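Local coordinates for protein GCN5-related N-acetyltransferase (Sphaerobacter thermophilus, PDB 3TT2) that probably transfers acyl groups, such as acetyl, as a member of the GCN5-related N-acetyltransferase family with two GNAT-type regions in one chain, at residues H145-I158 with A302-K315. Residues are numbered along the deposited sequence; the frame is centred on the assembly and turned at random. Where two conformers were deposited one is given.
Sequences HGYRPVRDIWVMAI and AGMHVKHRYVLHRK. With SO4 (sulfate ion), chain G.
Lys315 crosses the ring of Tyr147 at about a right angle, and its chain can be followed atom by atom. Lys315 CB stands over the middle of the Tyr147 ring, 3.6 Å from the centroid and 9° off the normal, a CH-pi contact. Beyond it, with CG anti to the backbone N (chi1 -176°) and the rest extended, CG passes Gly146 O, Lys315 CD lies 3.7 Å from Tyr147 CE1, and CE nears His145 O. At the tip, Lys315 NZ bonds to His145 O at 3.0 Å, nearly in line with the C=O, and forms a salt bridge with Glu109, which also accepts a hydrogen bond from Tyr147 OH. An alanine in place of Tyr147 would probably deprive the Lys315 chain of the flat surface beneath it and Glu109 of the tyrosine hydroxyl.

Between residues 148-158 and 305-315 the strands run antiparallel, their axes at 137°. Ile153 N to Tyr310 O is a nearly straight bond, 2.7 Å. Lys307 and His308 both face Val155, a classic beta bulge: Val155 O accepts from Lys307 N, while Val155 N donates to His308 O.

Trp154 and Arg309 lie side by side, with Arg309 CD 3.8 Å from the centroid of the six-membered ring of Trp154, over its face. The extended arginine carries Arg309 NE on to Asp152 OD2 at 3.5 Å, a weak hydrogen bond within a salt bridge; OD2 also accepts from the backbone N of Arg292.

Strand 305-316 lies between 125-132 and 148-159, and 148-159 lies against 282-290. Read from that order, each GNAT-type half lends its last strand to the other, joined through a run of backbone bonds, together with aliphatic-on-aromatic packing, one long salt bridge between the strands, and Lys315 reaching Glu109.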
ATOM      1  N   HIS A 145      -2.647 -21.669  -8.673  1.00 85.69           N
ATOM      2  CA  HIS A 145      -3.873 -21.016  -9.124  1.00 84.10           C
ATOM      3  C   HIS A 145      -3.727 -20.113 -10.317  1.00 84.68           C
ATOM      4  O   HIS A 145      -4.671 -19.433 -10.691  1.00 86.32           O
ATOM      5  CB  HIS A 145      -4.583 -20.300  -7.993  1.00 83.31           C
ATOM      6  CG  HIS A 145      -5.240 -21.241  -7.035  1.00 88.69           C
ATOM      7  ND1 HIS A 145      -6.024 -22.285  -7.459  1.00 93.54           N
ATOM      8  CD2 HIS A 145      -5.201 -21.314  -5.684  1.00 90.54           C
ATOM      9  CE1 HIS A 145      -6.458 -22.962  -6.406  1.00 98.55           C
ATOM     10  NE2 HIS A 145      -5.975 -22.392  -5.322  1.00 96.44           N
ATOM     11  N   GLY A 146      -2.533 -20.083 -10.888  1.00 86.02           N
ATOM     12  CA  GLY A 146      -2.318 -19.396 -12.143  1.00 76.41           C
ATOM     13  C   GLY A 146      -1.885 -17.958 -11.966  1.00 78.21           C
ATOM     14  O   GLY A 146      -1.760 -17.216 -12.941  1.00 72.65           O
ATOM     15  N   TYR A 147      -1.650 -17.564 -10.720  1.00 70.40           N
ATOM     16  CA  TYR A 147      -1.174 -16.222 -10.419  1.00 76.35           C
ATOM     17  C   TYR A 147       0.332 -16.162 -10.592  1.00 78.89           C
ATOM     18  O   TYR A 147       1.061 -16.994 -10.066  1.00 82.20           O
ATOM     19  CB  TYR A 147      -1.536 -15.836  -8.995  1.00 65.17           C
ATOM     20  CG  TYR A 147      -3.011 -15.605  -8.765  1.00 71.13           C
ATOM     21  CD1 TYR A 147      -3.918 -16.662  -8.749  1.00 74.42           C
ATOM     22  CD2 TYR A 147      -3.494 -14.327  -8.540  1.00 66.65           C
ATOM     23  CE1 TYR A 147      -5.262 -16.437  -8.533  1.00 69.78           C
ATOM     24  CE2 TYR A 147      -4.828 -14.100  -8.323  1.00 68.32           C
ATOM     25  CZ  TYR A 147      -5.706 -15.149  -8.324  1.00 67.80           C
ATOM     26  OH  TYR A 147      -7.027 -14.888  -8.097  1.00 68.99           O
ATOM     27  N   ARG A 148       0.807 -15.152 -11.299  1.00 79.78           N
ATOM     28  CA  ARG A 148       2.201 -15.113 -11.672  1.00 77.19           C
ATOM     29  C   ARG A 148       2.879 -13.831 -11.178  1.00 77.36           C
ATOM     30  O   ARG A 148       2.256 -12.757 -11.137  1.00 76.75           O
ATOM     31  CB  ARG A 148       2.288 -15.188 -13.197  1.00 74.89           C
ATOM     32  CG  ARG A 148       2.275 -16.626 -13.847  1.00 95.60           C
ATOM     33  CD  ARG A 148       2.042 -16.428 -15.512  1.00130.12           C
ATOM     34  NE  ARG A 148       1.704 -17.753 -16.122  1.00136.40           N
ATOM     35  CZ  ARG A 148       1.696 -17.959 -17.456  1.00144.13           C
ATOM     36  NH1 ARG A 148       1.986 -16.898 -18.319  1.00147.59           N
ATOM     37  NH2 ARG A 148       1.443 -19.228 -17.995  1.00147.14           N
ATOM     38  N   PRO A 149       4.162 -13.946 -10.790  1.00 76.03           N
ATOM     39  CA  PRO A 149       4.961 -12.842 -10.249  1.00 70.74           C
ATOM     40  C   PRO A 149       5.153 -11.735 -11.254  1.00 71.21           C
ATOM     41  O   PRO A 149       5.571 -11.987 -12.381  1.00 80.21           O
ATOM     42  CB  PRO A 149       6.302 -13.500  -9.943  1.00 73.27           C
ATOM     43  CG  PRO A 149       5.944 -14.921  -9.658  1.00 77.29           C
ATOM     44  CD  PRO A 149       4.866 -15.232 -10.662  1.00 78.79           C
ATOM     45  N   VAL A 150       4.861 -10.520 -10.811  1.00 67.99           N
ATOM     46  CA  VAL A 150       4.827  -9.325 -11.644  1.00 67.27           C
ATOM     47  C   VAL A 150       5.951  -8.383 -11.224  1.00 69.31           C
ATOM     48  O   VAL A 150       6.817  -8.038 -12.006  1.00 71.01           O
ATOM     49  CB  VAL A 150       3.458  -8.632 -11.534  1.00 64.84           C
ATOM     50  CG1 VAL A 150       3.499  -7.272 -12.171  1.00 68.63           C
ATOM     51  CG2 VAL A 150       2.402  -9.490 -12.165  1.00 70.45           C
ATOM     52  N   ARG A 151       5.901  -7.958  -9.967  0.54 66.92           N
ATOM     53  CA  ARG A 151       6.829  -6.975  -9.448  0.54 65.76           C
ATOM     54  C   ARG A 151       7.150  -7.220  -7.964  0.54 64.76           C
ATOM     55  O   ARG A 151       6.384  -7.879  -7.251  0.54 62.41           O
ATOM     56  CB  ARG A 151       6.189  -5.606  -9.629  0.54 66.84           C
ATOM     57  CG  ARG A 151       7.141  -4.458  -9.776  0.54 67.50           C
ATOM     58  CD  ARG A 151       6.417  -3.274 -10.395  0.54 71.56           C
ATOM     59  NE  ARG A 151       7.242  -2.072 -10.466  0.54 68.64           N
ATOM     60  CZ  ARG A 151       8.120  -1.836 -11.430  0.54 66.89           C
ATOM     61  NH1 ARG A 151       8.833  -0.717 -11.422  0.54 61.20           N
ATOM     62  NH2 ARG A 151       8.284  -2.730 -12.396  0.54 72.47           N
ATOM     63  N   ASP A 152       8.281  -6.686  -7.506  1.00 64.78           N
ATOM     64  CA  ASP A 152       8.605  -6.677  -6.085  1.00 59.74           C
ATOM     65  C   ASP A 152       8.105  -5.378  -5.465  1.00 60.79           C
ATOM     66  O   ASP A 152       8.224  -4.305  -6.069  1.00 65.15           O
ATOM     67  CB  ASP A 152      10.118  -6.748  -5.872  1.00 59.03           C
ATOM     68  CG  ASP A 152      10.678  -8.136  -6.069  1.00 75.80           C
ATOM     69  OD1 ASP A 152       9.894  -9.094  -6.277  1.00 85.38           O
ATOM     70  OD2 ASP A 152      11.919  -8.265  -5.996  1.00 77.45           O
ATOM     71  N   ILE A 153       7.552  -5.472  -4.262  1.00 46.37           N
ATOM     72  CA  ILE A 153       7.191  -4.283  -3.512  1.00 48.56           C
ATOM     73  C   ILE A 153       7.987  -4.285  -2.215  1.00 56.99           C
ATOM     74  O   ILE A 153       7.926  -5.246  -1.430  1.00 61.90           O
ATOM     75  CB  ILE A 153       5.693  -4.208  -3.170  1.00 55.51           C
ATOM     76  CG1 ILE A 153       4.869  -3.794  -4.382  1.00 58.32           C
ATOM     77  CG2 ILE A 153       5.461  -3.152  -2.124  1.00 52.80           C
ATOM     78  CD1 ILE A 153       4.611  -4.882  -5.370  1.00 64.61           C
ATOM     79  N   TRP A 154       8.743  -3.218  -1.988  1.00 50.63           N
ATOM     80  CA  TRP A 154       9.545  -3.142  -0.789  1.00 51.87           C
ATOM     81  C   TRP A 154       8.959  -2.151   0.196  1.00 58.59           C
ATOM     82  O   TRP A 154       8.680  -0.998  -0.153  1.00 67.63           O
ATOM     83  CB  TRP A 154      10.956  -2.718  -1.134  1.00 54.63           C
ATOM     84  CG  TRP A 154      11.659  -3.606  -2.089  1.00 59.72           C
ATOM     85  CD1 TRP A 154      11.608  -3.546  -3.442  1.00 55.99           C
ATOM     86  CD2 TRP A 154      12.553  -4.676  -1.767  1.00 62.36           C
ATOM     87  NE1 TRP A 154      12.412  -4.509  -3.991  1.00 62.32           N
ATOM     88  CE2 TRP A 154      13.006  -5.220  -2.987  1.00 61.79           C
ATOM     89  CE3 TRP A 154      13.011  -5.230  -0.567  1.00 52.96           C
ATOM     90  CZ2 TRP A 154      13.889  -6.288  -3.048  1.00 63.72           C
ATOM     91  CZ3 TRP A 154      13.892  -6.292  -0.629  1.00 60.07           C
ATOM     92  CH2 TRP A 154      14.323  -6.811  -1.861  1.00 67.11           C
ATOM     93  N   VAL A 155       8.779  -2.601   1.431  1.00 49.97           N
ATOM     94  CA  VAL A 155       8.413  -1.700   2.510  1.00 52.14           C
ATOM     95  C   VAL A 155       9.659  -1.248   3.270  1.00 61.14           C
ATOM     96  O   VAL A 155      10.303  -2.049   3.950  1.00 65.24           O
ATOM     97  CB  VAL A 155       7.458  -2.368   3.484  1.00 50.99           C
ATOM     98  CG1 VAL A 155       6.900  -1.344   4.422  1.00 48.77           C
ATOM     99  CG2 VAL A 155       6.329  -3.046   2.709  1.00 55.82           C
HETATM  100  N   MSE A 156       9.983   0.040   3.158  1.00 62.66           N
HETATM  101  CA  MSE A 156      11.150   0.615   3.822  1.00 56.45           C
HETATM  102  C   MSE A 156      10.702   1.181   5.152  1.00 53.05           C
HETATM  103  O   MSE A 156       9.569   1.623   5.294  1.00 49.61           O
HETATM  104  CB  MSE A 156      11.797   1.702   2.961  1.00 43.42           C
HETATM  105  CG  MSE A 156      12.125   1.241   1.560  1.00 48.02           C
HETATM  106 SE   MSE A 156      13.327  -0.329   1.385  0.86 59.18          SE
HETATM  107  CE  MSE A 156      15.010   0.417   2.071  1.00 45.77           C
ATOM    108  N   ALA A 157      11.560   1.109   6.150  1.00 52.57           N
ATOM    109  CA  ALA A 157      11.205   1.649   7.454  1.00 46.91           C
ATOM    110  C   ALA A 157      12.378   2.432   8.015  1.00 46.54           C
ATOM    111  O   ALA A 157      13.527   2.220   7.612  1.00 43.26           O
ATOM    112  CB  ALA A 157      10.835   0.546   8.355  1.00 41.37           C
ATOM    113  N   ILE A 158      12.086   3.382   8.893  1.00 41.45           N
ATOM    114  CA  ILE A 158      13.158   4.077   9.611  1.00 50.78           C
ATOM    115  C   ILE A 158      12.716   4.502  11.011  1.00 52.22           C
ATOM    116  O   ILE A 158      11.614   5.012  11.190  1.00 58.63           O
ATOM    117  CB  ILE A 158      13.701   5.303   8.825  1.00 40.53           C
ATOM    118  CG1 ILE A 158      14.970   5.828   9.496  1.00 46.79           C
ATOM    119  CG2 ILE A 158      12.635   6.384   8.682  1.00 37.74           C
ATOM    120  CD1 ILE A 158      15.555   7.080   8.884  1.00 36.23           C
ATOM    121  N   ALA A 302      18.973   7.275   2.475  1.00 47.93           N
ATOM    122  CA  ALA A 302      18.216   8.214   3.298  1.00 49.70           C
ATOM    123  C   ALA A 302      18.109   7.715   4.744  1.00 54.32           C
ATOM    124  O   ALA A 302      17.514   8.355   5.616  1.00 57.80           O
ATOM    125  CB  ALA A 302      16.850   8.505   2.701  1.00 36.77           C
ATOM    126  N   GLY A 303      18.726   6.570   4.992  1.00 52.90           N
ATOM    127  CA  GLY A 303      18.810   6.043   6.338  1.00 55.66           C
ATOM    128  C   GLY A 303      17.777   4.972   6.586  1.00 54.20           C
ATOM    129  O   GLY A 303      17.592   4.504   7.717  1.00 54.76           O
HETATM  130  N   MSE A 304      17.081   4.590   5.522  1.00 48.42           N
HETATM  131  CA  MSE A 304      16.053   3.617   5.686  1.00 41.18           C
HETATM  132  C   MSE A 304      16.639   2.239   5.557  1.00 44.93           C
HETATM  133  O   MSE A 304      17.810   2.095   5.229  1.00 48.43           O
HETATM  134  CB  MSE A 304      14.982   3.861   4.661  1.00 37.68           C
HETATM  135  CG  MSE A 304      13.893   4.771   5.152  1.00 53.40           C
HETATM  136 SE   MSE A 304      12.734   5.315   3.711  0.90 46.51          SE
HETATM  137  CE  MSE A 304      14.099   6.230   2.707  1.00142.83           C
ATOM    138  N   HIS A 305      15.801   1.237   5.797  1.00 42.82           N
ATOM    139  CA  HIS A 305      16.204  -0.160   5.772  1.00 49.44           C
ATOM    140  C   HIS A 305      14.986  -1.005   5.394  1.00 57.33           C
ATOM    141  O   HIS A 305      13.856  -0.512   5.379  1.00 57.20           O
ATOM    142  CB  HIS A 305      16.771  -0.588   7.113  1.00 54.63           C
ATOM    143  CG  HIS A 305      15.732  -0.750   8.174  1.00 62.67           C
ATOM    144  ND1 HIS A 305      15.278   0.306   8.937  1.00 61.65           N
ATOM    145  CD2 HIS A 305      15.043  -1.841   8.587  1.00 57.21           C
ATOM    146  CE1 HIS A 305      14.357  -0.130   9.777  1.00 54.82           C
ATOM    147  NE2 HIS A 305      14.196  -1.427   9.582  1.00 55.19           N
ATOM    148  N   VAL A 306      15.214  -2.260   5.040  1.00 49.06           N
ATOM    149  CA  VAL A 306      14.123  -3.089   4.556  1.00 42.75           C
ATOM    150  C   VAL A 306      13.309  -3.699   5.714  1.00 49.70           C
ATOM    151  O   VAL A 306      13.823  -4.459   6.523  1.00 60.77           O
ATOM    152  CB  VAL A 306      14.667  -4.198   3.615  1.00 57.30           C
ATOM    153  CG1 VAL A 306      13.568  -5.091   3.104  1.00 47.37           C
ATOM    154  CG2 VAL A 306      15.380  -3.584   2.442  1.00 40.99           C
ATOM    155  N   LYS A 307      12.023  -3.375   5.763  1.00 53.37           N
ATOM    156  CA  LYS A 307      11.117  -4.003   6.713  1.00 58.00           C
ATOM    157  C   LYS A 307      10.716  -5.357   6.143  1.00 67.84           C
ATOM    158  O   LYS A 307      11.166  -6.398   6.623  1.00 72.67           O
ATOM    159  CB  LYS A 307       9.880  -3.135   6.971  1.00 56.96           C
ATOM    160  CG  LYS A 307       9.015  -3.663   8.058  1.00 62.30           C
ATOM    161  CD  LYS A 307       7.928  -2.688   8.427  1.00 73.05           C
ATOM    162  CE  LYS A 307       7.173  -3.156   9.666  1.00 79.11           C
ATOM    163  NZ  LYS A 307       5.776  -2.599   9.700  1.00 80.44           N
ATOM    164  N   HIS A 308       9.888  -5.359   5.106  1.00 68.39           N
ATOM    165  CA  HIS A 308       9.573  -6.607   4.410  0.70 68.07           C
ATOM    166  C   HIS A 308       9.430  -6.403   2.900  1.00 66.28           C
ATOM    167  O   HIS A 308       9.362  -5.279   2.411  1.00 62.97           O
ATOM    168  CB  HIS A 308       8.393  -7.390   5.019  0.70 68.14           C
ATOM    169  CG  HIS A 308       7.345  -6.540   5.666  0.70 71.87           C
ATOM    170  ND1 HIS A 308       7.051  -6.639   7.011  0.70 77.18           N
ATOM    171  CD2 HIS A 308       6.486  -5.629   5.157  0.70 77.23           C
ATOM    172  CE1 HIS A 308       6.086  -5.788   7.308  0.70 81.51           C
ATOM    173  NE2 HIS A 308       5.709  -5.176   6.200  0.70 81.76           N
ATOM    174  N   ARG A 309       9.444  -7.511   2.173  1.00 67.09           N
ATOM    175  CA  ARG A 309       9.390  -7.525   0.723  1.00 62.20           C
ATOM    176  C   ARG A 309       8.179  -8.332   0.289  1.00 61.75           C
ATOM    177  O   ARG A 309       7.988  -9.468   0.725  1.00 63.06           O
ATOM    178  CB  ARG A 309      10.644  -8.209   0.186  1.00 63.18           C
ATOM    179  CG  ARG A 309      10.610  -8.533  -1.309  1.00 64.36           C
ATOM    180  CD  ARG A 309      11.876  -9.254  -1.684  1.00 68.22           C
ATOM    181  NE  ARG A 309      11.820  -9.946  -2.962  1.00 76.33           N
ATOM    182  CZ  ARG A 309      12.186 -11.212  -3.118  1.00 86.73           C
ATOM    183  NH1 ARG A 309      12.607 -11.907  -2.065  1.00 85.71           N
ATOM    184  NH2 ARG A 309      12.128 -11.783  -4.319  1.00 96.66           N
ATOM    185  N   TYR A 310       7.354  -7.758  -0.570  1.00 55.07           N
ATOM    186  CA  TYR A 310       6.242  -8.520  -1.098  1.00 57.79           C
ATOM    187  C   TYR A 310       6.466  -8.763  -2.581  1.00 57.36           C
ATOM    188  O   TYR A 310       7.105  -7.959  -3.260  1.00 59.98           O
ATOM    189  CB  TYR A 310       4.913  -7.791  -0.891  1.00 55.54           C
ATOM    190  CG  TYR A 310       4.471  -7.625   0.540  1.00 59.04           C
ATOM    191  CD1 TYR A 310       3.530  -8.478   1.107  1.00 70.49           C
ATOM    192  CD2 TYR A 310       4.964  -6.603   1.316  1.00 61.27           C
ATOM    193  CE1 TYR A 310       3.105  -8.312   2.418  1.00 68.35           C
ATOM    194  CE2 TYR A 310       4.558  -6.436   2.621  1.00 67.01           C
ATOM    195  CZ  TYR A 310       3.630  -7.289   3.168  1.00 71.13           C
ATOM    196  OH  TYR A 310       3.231  -7.097   4.474  1.00 83.55           O
ATOM    197  N   VAL A 311       5.960  -9.887  -3.071  1.00 53.56           N
ATOM    198  CA  VAL A 311       5.939 -10.152  -4.495  1.00 57.08           C
ATOM    199  C   VAL A 311       4.499 -10.055  -4.952  1.00 65.46           C
ATOM    200  O   VAL A 311       3.626 -10.769  -4.454  1.00 65.41           O
ATOM    201  CB  VAL A 311       6.469 -11.542  -4.842  1.00 59.23           C
ATOM    202  CG1 VAL A 311       6.424 -11.760  -6.365  1.00 65.63           C
ATOM    203  CG2 VAL A 311       7.869 -11.698  -4.334  1.00 56.87           C
ATOM    204  N   LEU A 312       4.248  -9.164  -5.902  1.00 61.00           N
ATOM    205  CA  LEU A 312       2.907  -9.001  -6.401  1.00 55.10           C
ATOM    206  C   LEU A 312       2.571 -10.113  -7.400  1.00 57.61           C
ATOM    207  O   LEU A 312       3.223 -10.275  -8.436  1.00 58.84           O
ATOM    208  CB  LEU A 312       2.751  -7.619  -7.019  1.00 53.74           C
ATOM    209  CG  LEU A 312       1.478  -7.301  -7.801  1.00 59.66           C
ATOM    210  CD1 LEU A 312       0.255  -7.794  -7.077  1.00 65.68           C
ATOM    211  CD2 LEU A 312       1.384  -5.812  -7.980  1.00 58.28           C
ATOM    212  N   HIS A 313       1.535 -10.872  -7.075  1.00 61.57           N
ATOM    213  CA  HIS A 313       1.059 -11.927  -7.952  1.00 69.39           C
ATOM    214  C   HIS A 313      -0.239 -11.533  -8.646  1.00 77.69           C
ATOM    215  O   HIS A 313      -1.176 -11.064  -8.001  1.00 80.46           O
ATOM    216  CB  HIS A 313       0.919 -13.232  -7.183  1.00 65.98           C
ATOM    217  CG  HIS A 313       2.226 -13.928  -6.974  1.00 72.63           C
ATOM    218  ND1 HIS A 313       3.139 -13.525  -6.022  1.00 73.69           N
ATOM    219  CD2 HIS A 313       2.792 -14.975  -7.620  1.00 76.02           C
ATOM    220  CE1 HIS A 313       4.200 -14.310  -6.078  1.00 74.71           C
ATOM    221  NE2 HIS A 313       4.019 -15.193  -7.045  1.00 75.77           N
ATOM    222  N   ARG A 314      -0.272 -11.711  -9.967  1.00 76.03           N
ATOM    223  CA  ARG A 314      -1.414 -11.293 -10.770  1.00 71.33           C
ATOM    224  C   ARG A 314      -1.915 -12.381 -11.715  1.00 72.13           C
ATOM    225  O   ARG A 314      -1.126 -13.114 -12.302  1.00 76.66           O
ATOM    226  CB  ARG A 314      -1.042 -10.065 -11.585  1.00 66.21           C
ATOM    227  CG  ARG A 314      -2.209  -9.436 -12.286  1.00 66.21           C
ATOM    228  CD  ARG A 314      -1.787  -8.163 -12.964  1.00 67.18           C
ATOM    229  NE  ARG A 314      -1.393  -7.116 -12.018  1.00 63.30           N
ATOM    230  CZ  ARG A 314      -0.533  -6.149 -12.324  1.00 62.18           C
ATOM    231  NH1 ARG A 314       0.013  -6.141 -13.539  1.00 60.04           N
ATOM    232  NH2 ARG A 314      -0.207  -5.204 -11.437  1.00 56.79           N
ATOM    233  N   LYS A 315      -3.231 -12.473 -11.865  1.00 69.29           N
ATOM    234  CA  LYS A 315      -3.834 -13.409 -12.811  1.00 73.55           C
ATOM    235  C   LYS A 315      -4.856 -12.680 -13.670  1.00 76.67           C
ATOM    236  O   LYS A 315      -5.557 -11.800 -13.180  1.00 85.11           O
ATOM    237  CB  LYS A 315      -4.518 -14.547 -12.059  1.00 71.89           C
ATOM    238  CG  LYS A 315      -5.103 -15.635 -12.936  1.00 67.79           C
ATOM    239  CD  LYS A 315      -6.047 -16.477 -12.115  1.00 68.62           C
ATOM    240  CE  LYS A 315      -6.459 -17.739 -12.835  1.00 76.27           C
ATOM    241  NZ  LYS A 315      -7.249 -18.619 -11.919  1.00 79.06           N
TER
HETATM  242  S   SO4 G 336      11.191 -10.764   3.561  1.00153.75           S
HETATM  243  O1  SO4 G 336      12.082 -10.135   2.583  1.00152.70           O
HETATM  244  O2  SO4 G 336      11.440 -10.204   4.893  1.00154.52           O
HETATM  245  O3  SO4 G 336       9.799 -10.521   3.190  1.00152.52           O
HETATM  246  O4  SO4 G 336      11.432 -12.206   3.574  1.00153.22           O